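Local coordinates for protein probable fumarate reductase Ifc3 (Shewanella frigidimarina, PDB 1QO8) that is a periplasmic flavocytochrome that reduces fumarate to succinate in vitro, using four c-type hemes and an FAD, and may carry electrons toward Fe(3+), at residues 167-172 with 209-214; 185-190 with 236-241; 83-88 with 432-437. All blocks are in the same frame, centred on the assembly; numbering follows the deposited sequence.

How the contacts relate
Contacts 1 and 2 form one continuous piece of the flavoprotein part, their centres about 9 Å apart. They share a small antiparallel sheet, in which strands 167-168 and 239-241 are neighbours, and are joined by a probable hydrogen bond between T172 OG1 and H240 NE2 (2.7 Å) and another from H240 N to M167 O (2.8 Å). Contact 3 lies about 38 Å from contact 1, centre to centre, on the opposite side of the chain's centre, where the cytochrome part meets the flavoprotein. The FAD relates the two regions: the side chain of N168 comes to about 6 Å from it, and that of the heme ligand H83 to about 10 Å.

Contact 1: residues 167-172 with 209-214; sequences MNAVGT and EQSADG
Edge strand 167-168 of a three-stranded antiparallel sheet, with the turn that follows it, packs against helix 201-220 in the FAD-binding part of the protein. The closest CA atoms belong to A169 and S211, and S211 carries the polar side of the contact. Its OG sits between its own backbone N and carbonyl carbon (chi1 58°), where it accepts the N-H of V170 at 3.2 Å from V170 N to S211 OG, with an angle of 149° at the hydrogen. The same hydroxyl bonds the carbonyl of A208, one turn back in the helix. Here the helix is kinked: the N-H groups of A212 and D213 lack their bonds to the preceding turn. A water takes over at A212, lying 3.1 Å from A212 N and bridging to V170 O at 2.7 Å.

Apolar groups fill in around this polar core. M167 is fully extended, its CG anti to the backbone N (chi1 178°), so that CE ends against S211 O at 3.7 Å and the carbonyl carbon of G214. A CB on G214 would stand only 3.2 Å from M167 CE, a tight fit. Further along, A212 CB rests on V170 O at 3.6 Å, and T172 CG2 lies 3.9 Å from A212 CA. G171 turns the chain at a positive phi that would jam a CB against the carbonyl before it. M167 also touches I545, an FAD-binding residue, while N168 is held by G541, N543 and T239 near the flavin. Chemically, one hydroxyl and one water link loop and helix at the kink, the water supplying the partner that A212 N lacks within its own helix.

Contact 2: residues 185-190 with 236-241; sequences EWFIED and VDRTHR
Helix 184-194 stands well off the backbone of residues 236-241, with F187 and R238 CA atoms 8.6 Å apart, so long side chains make the contact. R238 and T239 both face K229 of strand 227-229, a classic beta bulge, and R238 points from it toward the helix.

The R238 chain runs straight through chi2 and bends at chi3, which lays the guanidinium across the helix surface. A buried salt bridge follows: R238 NH1 gives D190 OD2 a short, nearly straight bond of 2.7 Å (164° at the hydrogen). OD2 receives it with its anti lone pair, close to the guanidinium plane. A second bond, from R238 NH2 to D190 OD2, is weak at 3.2 Å. Both bonds go to OD2, and the planes are 61° apart, so the pair is not the flat, two-oxygen kind. The other oxygen, D190 OD1, pairs with R235, and R238 NH2 has a further salt bridge to D182; such a charge network would probably keep D190 ionised.

One face of the guanidinium is covered by the helix backbone, F187 CA standing 3.7 Å above the plane and over its centre. The F187 ring crosses obliquely, its plane 56° from the guanidinium, and its CD2 touches the aliphatic R238 CD at 3.5 Å. W186 has its cation-pi partner in R235. One turn earlier in the helix than D190, the six-membered ring of W186 makes a looser apolar contact, its CZ3 4.3 Å from V236 CG2. W186 CB, nearer the helix axis, lies 3.6 Å from R238 NH2.

Contact 3: residues 83-88 with 432-437; sequences HSFDIK and HLEMLY. With HEM (protoporphyrin IX containing Fe), chain C.
H83 and F85 both place CG anti to their carbonyl carbons (chi1 -56° and -51°), which brings the F85 ring over one face of the H83 imidazole, near its rim, beside the heme. E434 matches this first torsion and then runs extended (chi2 174°), carrying its carboxylate to the backbone beyond F85. H83 NE2 binds the heme iron at 1.9 Å; H59 supplies the second axial ligand. F85 CZ stands 3.4 Å above the plane of the H83 imidazole. The same F85 CZ, at the edge of its ring, stands over the meso carbon CHB on H83's side of the porphyrin, 3.5 Å away, and F53 stacks on the phenyl ring.

H83 closes the CxxCH heme-binding sequence begun by C79, and the partner segment belongs to the flavoprotein part, so the contact joins the cytochrome and flavoprotein parts beside heme 4. A Schellman motif ends helix 425-432 here: M435 N bonds Y430 O and E434 N bonds D431 O, with E434 at positive phi. The residue before E434, L433, sends CD2 over the heme, 3.6 Å from C3A. That methyl also lies in the plane of the F85 ring, 3.9 Å from CE1.

E434 OE1 accepts the N-H of D86 through its syn lone pair, at 2.7 Å from D86 N. An alanine in place of E434 would remove this acceptor and would probably leave the F85-D86 backbone less firmly held beside the heme. A water donates to the same E434 OE1 at 2.6 Å and more weakly to S84 O.

Contact 1: residues 167-172 with 209-214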
loop_
_atom_site.group_PDB
_atom_site.type_symbol
_atom_site.label_atom_id
_atom_site.label_comp_id
_atom_site.label_asym_id
_atom_site.label_seq_id
_atom_site.Cartn_x
_atom_site.Cartn_y
_atom_site.Cartn_z
ATOM N N MET A 167 23.993 4.647 16.316
ATOM C CA MET A 167 23.258 5.850 15.990
ATOM C C MET A 167 24.149 6.792 15.178
ATOM O O MET A 167 25.291 7.076 15.579
ATOM C CB MET A 167 22.883 6.490 17.338
ATOM C CG MET A 167 22.146 7.809 17.159
ATOM S SD MET A 167 21.371 8.574 18.571
ATOM C CE MET A 167 20.875 10.128 17.845
ATOM N N ASN A 168 23.733 7.117 13.972
ATOM C CA ASN A 168 24.349 8.086 13.088
ATOM C C ASN A 168 24.152 9.502 13.581
ATOM O O ASN A 168 23.109 9.899 14.101
ATOM C CB ASN A 168 23.784 7.924 11.636
ATOM C CG ASN A 168 24.262 6.647 11.003
ATOM O OD1 ASN A 168 25.277 6.063 11.432
ATOM N ND2 ASN A 168 23.619 6.073 9.993
ATOM N N ALA A 169 25.239 10.268 13.595
ATOM C CA ALA A 169 25.130 11.720 13.871
ATOM C C ALA A 169 26.301 12.427 13.178
ATOM O O ALA A 169 27.340 11.840 12.859
ATOM C CB ALA A 169 25.127 12.011 15.348
ATOM N N VAL A 170 26.149 13.696 12.895
ATOM C CA VAL A 170 27.150 14.489 12.215
ATOM C C VAL A 170 27.500 15.657 13.150
ATOM O O VAL A 170 26.554 16.262 13.620
ATOM C CB VAL A 170 26.675 15.075 10.878
ATOM C CG1 VAL A 170 25.333 15.779 10.881
ATOM C CG2 VAL A 170 27.710 16.141 10.436
ATOM N N GLY A 171 28.777 15.963 13.317
ATOM C CA GLY A 171 29.167 17.092 14.160
ATOM C C GLY A 171 29.313 16.715 15.616
ATOM O O GLY A 171 29.070 17.558 16.481
ATOM N N THR A 172 29.679 15.494 15.963
ATOM C CA THR A 172 29.744 15.204 17.415
ATOM C C THR A 172 31.158 15.383 17.926
ATOM O O THR A 172 32.193 15.398 17.250
ATOM C CB THR A 172 29.252 13.785 17.750
ATOM O OG1 THR A 172 30.164 12.872 17.142
ATOM C CG2 THR A 172 27.831 13.558 17.247
ATOM N N GLU A 209 20.460 17.494 10.960
ATOM C CA GLU A 209 20.748 18.682 11.727
ATOM C C GLU A 209 20.713 18.464 13.221
ATOM O O GLU A 209 21.411 19.172 13.935
ATOM C CB GLU A 209 19.746 19.786 11.368
ATOM C CG GLU A 209 20.185 20.431 10.043
ATOM C CD GLU A 209 19.153 21.448 9.568
ATOM O OE1 GLU A 209 18.038 21.518 10.100
ATOM O OE2 GLU A 209 19.516 22.192 8.623
ATOM N N GLN A 210 19.894 17.549 13.721
ATOM C CA GLN A 210 19.613 17.393 15.129
ATOM C C GLN A 210 20.175 16.115 15.731
ATOM O O GLN A 210 19.902 15.745 16.865
ATOM C CB GLN A 210 18.073 17.437 15.282
ATOM C CG GLN A 210 17.631 18.900 15.298
ATOM C CD GLN A 210 16.142 19.099 15.186
ATOM O OE1 GLN A 210 15.701 19.967 14.429
ATOM N NE2 GLN A 210 15.311 18.370 15.943
ATOM N N SER A 211 20.909 15.365 14.964
ATOM C CA SER A 211 21.496 14.085 15.306
ATOM C C SER A 211 22.563 14.248 16.374
ATOM O O SER A 211 22.470 13.433 17.305
ATOM C CB SER A 211 22.028 13.382 14.070
ATOM O OG SER A 211 22.995 14.088 13.317
ATOM N N ALA A 212 23.472 15.235 16.304
ATOM C CA ALA A 212 24.428 15.422 17.400
ATOM C C ALA A 212 23.778 15.774 18.726
ATOM O O ALA A 212 24.054 15.252 19.807
ATOM C CB ALA A 212 25.400 16.595 17.057
ATOM N N ASP A 213 22.819 16.697 18.692
ATOM C CA ASP A 213 21.959 17.041 19.815
ATOM C C ASP A 213 21.270 15.805 20.374
ATOM O O ASP A 213 21.321 15.698 21.579
ATOM C CB ASP A 213 20.885 18.042 19.389
ATOM C CG ASP A 213 20.732 19.123 20.441
ATOM O OD1 ASP A 213 21.505 19.297 21.414
ATOM O OD2 ASP A 213 19.788 19.890 20.195
ATOM N N GLY A 214 20.736 14.899 19.550
ATOM C CA GLY A 214 20.200 13.651 20.097
ATOM C C GLY A 214 21.226 12.776 20.812
ATOM O O GLY A 214 20.849 12.169 21.814
HETATM O O HOH W 1 23.955 17.058 13.866
#

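Contact 2: residues 185-190 with 236-241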
loop_
_atom_site.group_PDB
_atom_site.type_symbol
_atom_site.label_atom_id
_atom_site.label_comp_id
_atom_site.label_asym_id
_atom_site.label_seq_id
_atom_site.Cartn_x
_atom_site.Cartn_y
_atom_site.Cartn_z
ATOM N N GLU A 185 25.595 18.120 4.988
ATOM C CA GLU A 185 25.193 17.861 3.624
ATOM C C GLU A 185 25.657 16.471 3.252
ATOM O O GLU A 185 24.979 15.854 2.453
ATOM C CB GLU A 185 25.701 18.898 2.599
ATOM C CG GLU A 185 26.970 19.637 3.022
ATOM C CD GLU A 185 26.708 20.615 4.160
ATOM O OE1 GLU A 185 25.930 21.579 4.004
ATOM O OE2 GLU A 185 27.261 20.415 5.256
ATOM N N TRP A 186 26.791 15.996 3.764
ATOM C CA TRP A 186 27.219 14.634 3.478
ATOM C C TRP A 186 26.260 13.605 4.067
ATOM O O TRP A 186 25.897 12.608 3.428
ATOM C CB TRP A 186 28.646 14.481 3.989
ATOM C CG TRP A 186 29.640 15.299 3.185
ATOM C CD1 TRP A 186 29.424 16.058 2.073
ATOM C CD2 TRP A 186 31.050 15.377 3.431
ATOM N NE1 TRP A 186 30.569 16.635 1.630
ATOM C CE2 TRP A 186 31.596 16.222 2.446
ATOM C CE3 TRP A 186 31.890 14.857 4.424
ATOM C CZ2 TRP A 186 32.967 16.546 2.417
ATOM C CZ3 TRP A 186 33.241 15.170 4.382
ATOM C CH2 TRP A 186 33.764 16.010 3.386
ATOM N N PHE A 187 25.895 13.835 5.321
ATOM C CA PHE A 187 24.869 12.990 5.988
ATOM C C PHE A 187 23.587 12.976 5.150
ATOM O O PHE A 187 22.960 11.948 4.880
ATOM C CB PHE A 187 24.600 13.558 7.398
ATOM C CG PHE A 187 23.687 12.753 8.284
ATOM C CD1 PHE A 187 22.384 12.459 7.922
ATOM C CD2 PHE A 187 24.132 12.239 9.485
ATOM C CE1 PHE A 187 21.545 11.699 8.729
ATOM C CE2 PHE A 187 23.305 11.474 10.307
ATOM C CZ PHE A 187 22.008 11.177 9.926
ATOM N N ILE A 188 23.126 14.180 4.780
ATOM C CA ILE A 188 21.923 14.330 3.963
ATOM C C ILE A 188 22.002 13.625 2.650
ATOM O O ILE A 188 21.179 12.713 2.435
ATOM C CB ILE A 188 21.519 15.803 3.825
ATOM C CG1 ILE A 188 21.099 16.301 5.215
ATOM C CG2 ILE A 188 20.384 16.072 2.841
ATOM C CD1 ILE A 188 21.122 17.830 5.271
ATOM N N GLU A 189 23.042 13.860 1.840
ATOM C CA GLU A 189 23.208 13.175 0.575
ATOM C C GLU A 189 23.340 11.665 0.704
ATOM O O GLU A 189 22.891 10.857 -0.128
ATOM C CB GLU A 189 24.515 13.683 -0.063
ATOM C CG GLU A 189 24.585 15.130 -0.466
ATOM C CD GLU A 189 25.952 15.559 -0.984
ATOM O OE1 GLU A 189 26.860 14.750 -1.325
ATOM O OE2 GLU A 189 26.114 16.800 -1.068
ATOM N N ASP A 190 24.144 11.218 1.709
ATOM C CA ASP A 190 24.310 9.789 1.917
ATOM C C ASP A 190 22.969 9.113 2.148
ATOM O O ASP A 190 22.688 8.006 1.665
ATOM C CB ASP A 190 25.226 9.546 3.148
ATOM C CG ASP A 190 26.721 9.796 2.942
ATOM O OD1 ASP A 190 27.187 10.222 1.873
ATOM O OD2 ASP A 190 27.533 9.600 3.889
ATOM N N VAL A 236 31.959 8.812 5.581
ATOM C CA VAL A 236 32.867 8.878 6.714
ATOM C C VAL A 236 32.220 8.208 7.943
ATOM O O VAL A 236 31.049 7.748 7.914
ATOM C CB VAL A 236 33.254 10.310 7.094
ATOM C CG1 VAL A 236 34.474 10.248 8.030
ATOM C CG2 VAL A 236 33.750 11.238 5.985
ATOM N N ASP A 237 32.978 8.085 9.025
ATOM C CA ASP A 237 32.588 7.340 10.210
ATOM C C ASP A 237 31.596 8.197 10.998
ATOM O O ASP A 237 31.979 9.323 11.261
ATOM C CB ASP A 237 33.809 7.112 11.108
ATOM C CG ASP A 237 34.827 6.189 10.493
ATOM O OD1 ASP A 237 34.898 6.060 9.247
ATOM O OD2 ASP A 237 35.557 5.616 11.335
ATOM N N ARG A 238 30.388 7.738 11.211
ATOM C CA ARG A 238 29.352 8.585 11.844
ATOM C C ARG A 238 28.501 7.833 12.843
ATOM O O ARG A 238 27.559 8.284 13.468
ATOM C CB ARG A 238 28.373 8.813 10.656
ATOM C CG ARG A 238 27.951 10.239 10.487
ATOM C CD ARG A 238 27.011 10.322 9.282
ATOM N NE ARG A 238 27.650 11.225 8.329
ATOM C CZ ARG A 238 27.720 10.843 7.046
ATOM N NH1 ARG A 238 27.231 9.703 6.570
ATOM N NH2 ARG A 238 28.361 11.668 6.240
ATOM N N THR A 239 28.689 6.556 13.014
ATOM C CA THR A 239 27.892 5.641 13.808
ATOM C C THR A 239 28.457 5.526 15.221
ATOM O O THR A 239 29.593 5.068 15.340
ATOM C CB THR A 239 27.950 4.287 13.062
ATOM O OG1 THR A 239 27.484 4.384 11.708
ATOM C CG2 THR A 239 27.095 3.278 13.837
ATOM N N HIS A 240 27.741 5.948 16.252
ATOM C CA HIS A 240 28.134 5.980 17.639
ATOM C C HIS A 240 27.473 4.817 18.408
ATOM O O HIS A 240 26.294 4.592 18.201
ATOM C CB HIS A 240 27.711 7.287 18.261
ATOM C CG HIS A 240 28.182 8.518 17.558
ATOM N ND1 HIS A 240 27.780 8.896 16.300
ATOM C CD2 HIS A 240 29.070 9.468 17.981
ATOM C CE1 HIS A 240 28.389 10.018 15.946
ATOM N NE2 HIS A 240 29.154 10.378 16.961
ATOM N N ARG A 241 28.280 4.038 19.113
ATOM C CA ARG A 241 28.041 2.860 19.853
ATOM C C ARG A 241 28.753 3.025 21.226
ATOM O O ARG A 241 29.657 3.837 21.364
ATOM C CB ARG A 241 28.694 1.643 19.205
ATOM C CG ARG A 241 28.147 1.022 17.971
ATOM C CD ARG A 241 28.811 -0.276 17.534
ATOM N NE ARG A 241 28.142 -0.697 16.279
ATOM C CZ ARG A 241 28.510 -0.403 15.035
ATOM N NH1 ARG A 241 29.492 0.391 14.633
ATOM N NH2 ARG A 241 27.774 -0.927 14.045
#

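Contact 3: residues 83-88 with 432-437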
loop_
_atom_site.group_PDB
_atom_site.type_symbol
_atom_site.label_atom_id
_atom_site.label_comp_id
_atom_site.label_asym_id
_atom_site.label_seq_id
_atom_site.Cartn_x
_atom_site.Cartn_y
_atom_site.Cartn_z
ATOM N N HIS A 83 15.572 -16.629 20.573
ATOM C CA HIS A 83 16.701 -17.557 20.527
ATOM C C HIS A 83 16.199 -18.979 20.482
ATOM O O HIS A 83 14.990 -19.261 20.545
ATOM C CB HIS A 83 17.649 -17.404 21.688
ATOM C CG HIS A 83 18.257 -16.059 21.939
ATOM N ND1 HIS A 83 19.415 -15.611 21.252
ATOM C CD2 HIS A 83 17.934 -15.065 22.745
ATOM C CE1 HIS A 83 19.729 -14.397 21.710
ATOM N NE2 HIS A 83 18.803 -13.970 22.648
ATOM N N SER A 84 17.091 -19.959 20.518
ATOM C CA SER A 84 16.534 -21.323 20.687
ATOM C C SER A 84 17.385 -22.066 21.698
ATOM O O SER A 84 17.814 -23.163 21.395
ATOM C CB SER A 84 16.347 -21.983 19.331
ATOM O OG SER A 84 15.303 -22.979 19.307
ATOM N N PHE A 85 17.724 -21.473 22.856
ATOM C CA PHE A 85 18.532 -22.177 23.842
ATOM C C PHE A 85 17.867 -23.498 24.211
ATOM O O PHE A 85 16.647 -23.534 24.133
ATOM C CB PHE A 85 18.786 -21.359 25.087
ATOM C CG PHE A 85 19.310 -19.977 24.806
ATOM C CD1 PHE A 85 20.456 -19.751 24.034
ATOM C CD2 PHE A 85 18.677 -18.883 25.291
ATOM C CE1 PHE A 85 20.899 -18.457 23.826
ATOM C CE2 PHE A 85 19.109 -17.609 25.091
ATOM C CZ PHE A 85 20.242 -17.359 24.372
ATOM N N ASP A 86 18.647 -24.516 24.563
ATOM C CA ASP A 86 18.036 -25.799 24.911
ATOM C C ASP A 86 18.082 -25.871 26.463
ATOM O O ASP A 86 19.154 -25.674 27.043
ATOM C CB ASP A 86 18.902 -26.917 24.343
ATOM C CG ASP A 86 18.508 -28.310 24.767
ATOM O OD1 ASP A 86 17.322 -28.633 24.959
ATOM O OD2 ASP A 86 19.373 -29.193 24.927
ATOM N N ILE A 87 16.965 -25.932 27.141
ATOM C CA ILE A 87 16.914 -25.742 28.601
ATOM C C ILE A 87 15.959 -26.763 29.201
ATOM O O ILE A 87 15.148 -27.322 28.465
ATOM C CB ILE A 87 16.586 -24.251 28.859
ATOM C CG1 ILE A 87 17.543 -23.732 29.907
ATOM C CG2 ILE A 87 15.148 -23.923 29.170
ATOM C CD1 ILE A 87 17.989 -22.303 29.561
ATOM N N LYS A 88 16.182 -27.144 30.431
ATOM C CA LYS A 88 15.241 -28.053 31.123
ATOM C C LYS A 88 14.010 -27.211 31.457
ATOM O O LYS A 88 14.104 -25.997 31.420
ATOM C CB LYS A 88 15.804 -28.700 32.376
ATOM C CG LYS A 88 16.220 -27.633 33.363
ATOM C CD LYS A 88 17.011 -28.153 34.565
ATOM C CE LYS A 88 16.870 -27.096 35.664
ATOM N NZ LYS A 88 17.945 -27.227 36.678
ATOM N N HIS A 432 28.072 -20.094 21.051
ATOM C CA HIS A 432 27.683 -19.865 22.436
ATOM C C HIS A 432 26.157 -19.639 22.505
ATOM O O HIS A 432 25.516 -20.082 23.427
ATOM C CB HIS A 432 28.253 -18.555 23.023
ATOM C CG HIS A 432 29.722 -18.561 23.218
ATOM N ND1 HIS A 432 30.524 -17.422 23.243
ATOM C CD2 HIS A 432 30.551 -19.650 23.385
ATOM C CE1 HIS A 432 31.788 -17.851 23.428
ATOM N NE2 HIS A 432 31.829 -19.184 23.532
ATOM N N LEU A 433 25.542 -19.069 21.480
ATOM C CA LEU A 433 24.105 -18.974 21.314
ATOM C C LEU A 433 23.443 -20.235 20.885
ATOM O O LEU A 433 22.236 -20.197 20.580
ATOM C CB LEU A 433 23.739 -17.800 20.378
ATOM C CG LEU A 433 24.246 -16.475 20.938
ATOM C CD1 LEU A 433 23.883 -15.290 20.020
ATOM C CD2 LEU A 433 23.698 -16.220 22.360
ATOM N N GLU A 434 24.163 -21.340 20.825
ATOM C CA GLU A 434 23.706 -22.619 20.362
ATOM C C GLU A 434 23.098 -22.550 18.969
ATOM O O GLU A 434 22.312 -23.435 18.594
ATOM C CB GLU A 434 22.698 -23.263 21.377
ATOM C CG GLU A 434 23.253 -23.348 22.806
ATOM C CD GLU A 434 22.202 -23.847 23.799
ATOM O OE1 GLU A 434 21.101 -24.368 23.542
ATOM O OE2 GLU A 434 22.456 -23.825 24.994
ATOM N N MET A 435 23.637 -21.714 18.089
ATOM C CA MET A 435 23.137 -21.725 16.695
ATOM C C MET A 435 23.804 -22.696 15.735
ATOM O O MET A 435 23.306 -23.030 14.624
ATOM C CB MET A 435 23.312 -20.263 16.233
ATOM C CG MET A 435 22.225 -19.382 16.956
ATOM S SD MET A 435 22.743 -17.668 16.517
ATOM C CE MET A 435 22.196 -17.604 14.785
ATOM N N LEU A 436 24.965 -23.220 16.167
ATOM C CA LEU A 436 25.698 -24.100 15.197
ATOM C C LEU A 436 25.379 -25.553 15.390
ATOM O O LEU A 436 25.583 -26.076 16.522
ATOM C CB LEU A 436 27.205 -23.937 15.448
ATOM C CG LEU A 436 27.729 -22.512 15.321
ATOM C CD1 LEU A 436 29.240 -22.603 15.327
ATOM C CD2 LEU A 436 27.056 -21.813 14.108
ATOM N N TYR A 437 24.997 -26.257 14.338
ATOM C CA TYR A 437 25.069 -27.708 14.310
ATOM C C TYR A 437 26.527 -28.144 14.086
ATOM O O TYR A 437 27.269 -27.379 13.450
ATOM C CB TYR A 437 24.251 -28.234 13.124
ATOM C CG TYR A 437 22.744 -28.077 13.343
ATOM C CD1 TYR A 437 22.117 -26.858 13.349
ATOM C CD2 TYR A 437 21.975 -29.234 13.512
ATOM C CE1 TYR A 437 20.739 -26.733 13.521
ATOM C CE2 TYR A 437 20.595 -29.150 13.706
ATOM C CZ TYR A 437 20.008 -27.909 13.720
ATOM O OH TYR A 437 18.633 -27.860 13.912
HETATM C CHA HEM C . 22.149 -11.503 21.799
HETATM C CHB HEM C . 20.913 -14.216 25.630
HETATM C CHC HEM C . 16.394 -12.655 24.940
HETATM C CHD HEM C . 17.537 -11.022 20.518
HETATM C C1A HEM C . 22.272 -12.303 22.903
HETATM C C2A HEM C . 23.471 -12.766 23.582
HETATM C C3A HEM C . 23.128 -13.498 24.633
HETATM C C4A HEM C . 21.663 -13.557 24.643
HETATM C CMA HEM C . 23.986 -14.259 25.671
HETATM C CAA HEM C . 24.919 -12.478 23.069
HETATM C CBA HEM C . 25.584 -11.266 23.751
HETATM C CGA HEM C . 24.931 -9.990 23.274
HETATM O O1A HEM C . 24.361 -9.315 24.195
HETATM O O2A HEM C . 24.983 -9.679 22.043
HETATM C C1B HEM C . 19.592 -13.867 25.877
HETATM C C2B HEM C . 18.839 -14.154 27.090
HETATM C C3B HEM C . 17.619 -13.686 26.896
HETATM C C4B HEM C . 17.518 -13.120 25.578
HETATM C CMB HEM C . 19.488 -14.813 28.296
HETATM C CAB HEM C . 16.388 -13.569 27.893
HETATM C CBB HEM C . 16.577 -13.555 29.216
HETATM C C1C HEM C . 16.255 -12.163 23.664
HETATM C C2C HEM C . 15.054 -11.635 23.027
HETATM C C3C HEM C . 15.396 -11.159 21.833
HETATM C C4C HEM C . 16.814 -11.360 21.663
HETATM C CMC HEM C . 13.692 -11.714 23.726
HETATM C CAC HEM C . 14.557 -10.423 20.726
HETATM C CBC HEM C . 13.577 -9.574 21.020
HETATM C C1D HEM C . 18.906 -10.972 20.496
HETATM C C2D HEM C . 19.705 -10.392 19.397
HETATM C C3D HEM C . 20.970 -10.516 19.761
HETATM C C4D HEM C . 21.036 -11.162 21.056
HETATM C CMD HEM C . 19.085 -9.789 18.119
HETATM C CAD HEM C . 22.253 -10.086 18.963
HETATM C CBD HEM C . 22.953 -11.273 18.349
HETATM C CGD HEM C . 24.277 -11.038 17.577
HETATM O O1D HEM C . 24.387 -10.054 16.821
HETATM O O2D HEM C . 25.211 -11.852 17.721
HETATM N NA HEM C . 21.181 -12.762 23.638
HETATM N NB HEM C . 18.749 -13.267 24.963
HETATM N NC HEM C . 17.313 -11.970 22.800
HETATM N ND HEM C . 19.734 -11.434 21.479
HETATM FE FE HEM C . 19.246 -12.283 23.266
HETATM O O HOH W 2 20.088 -25.690 21.512
#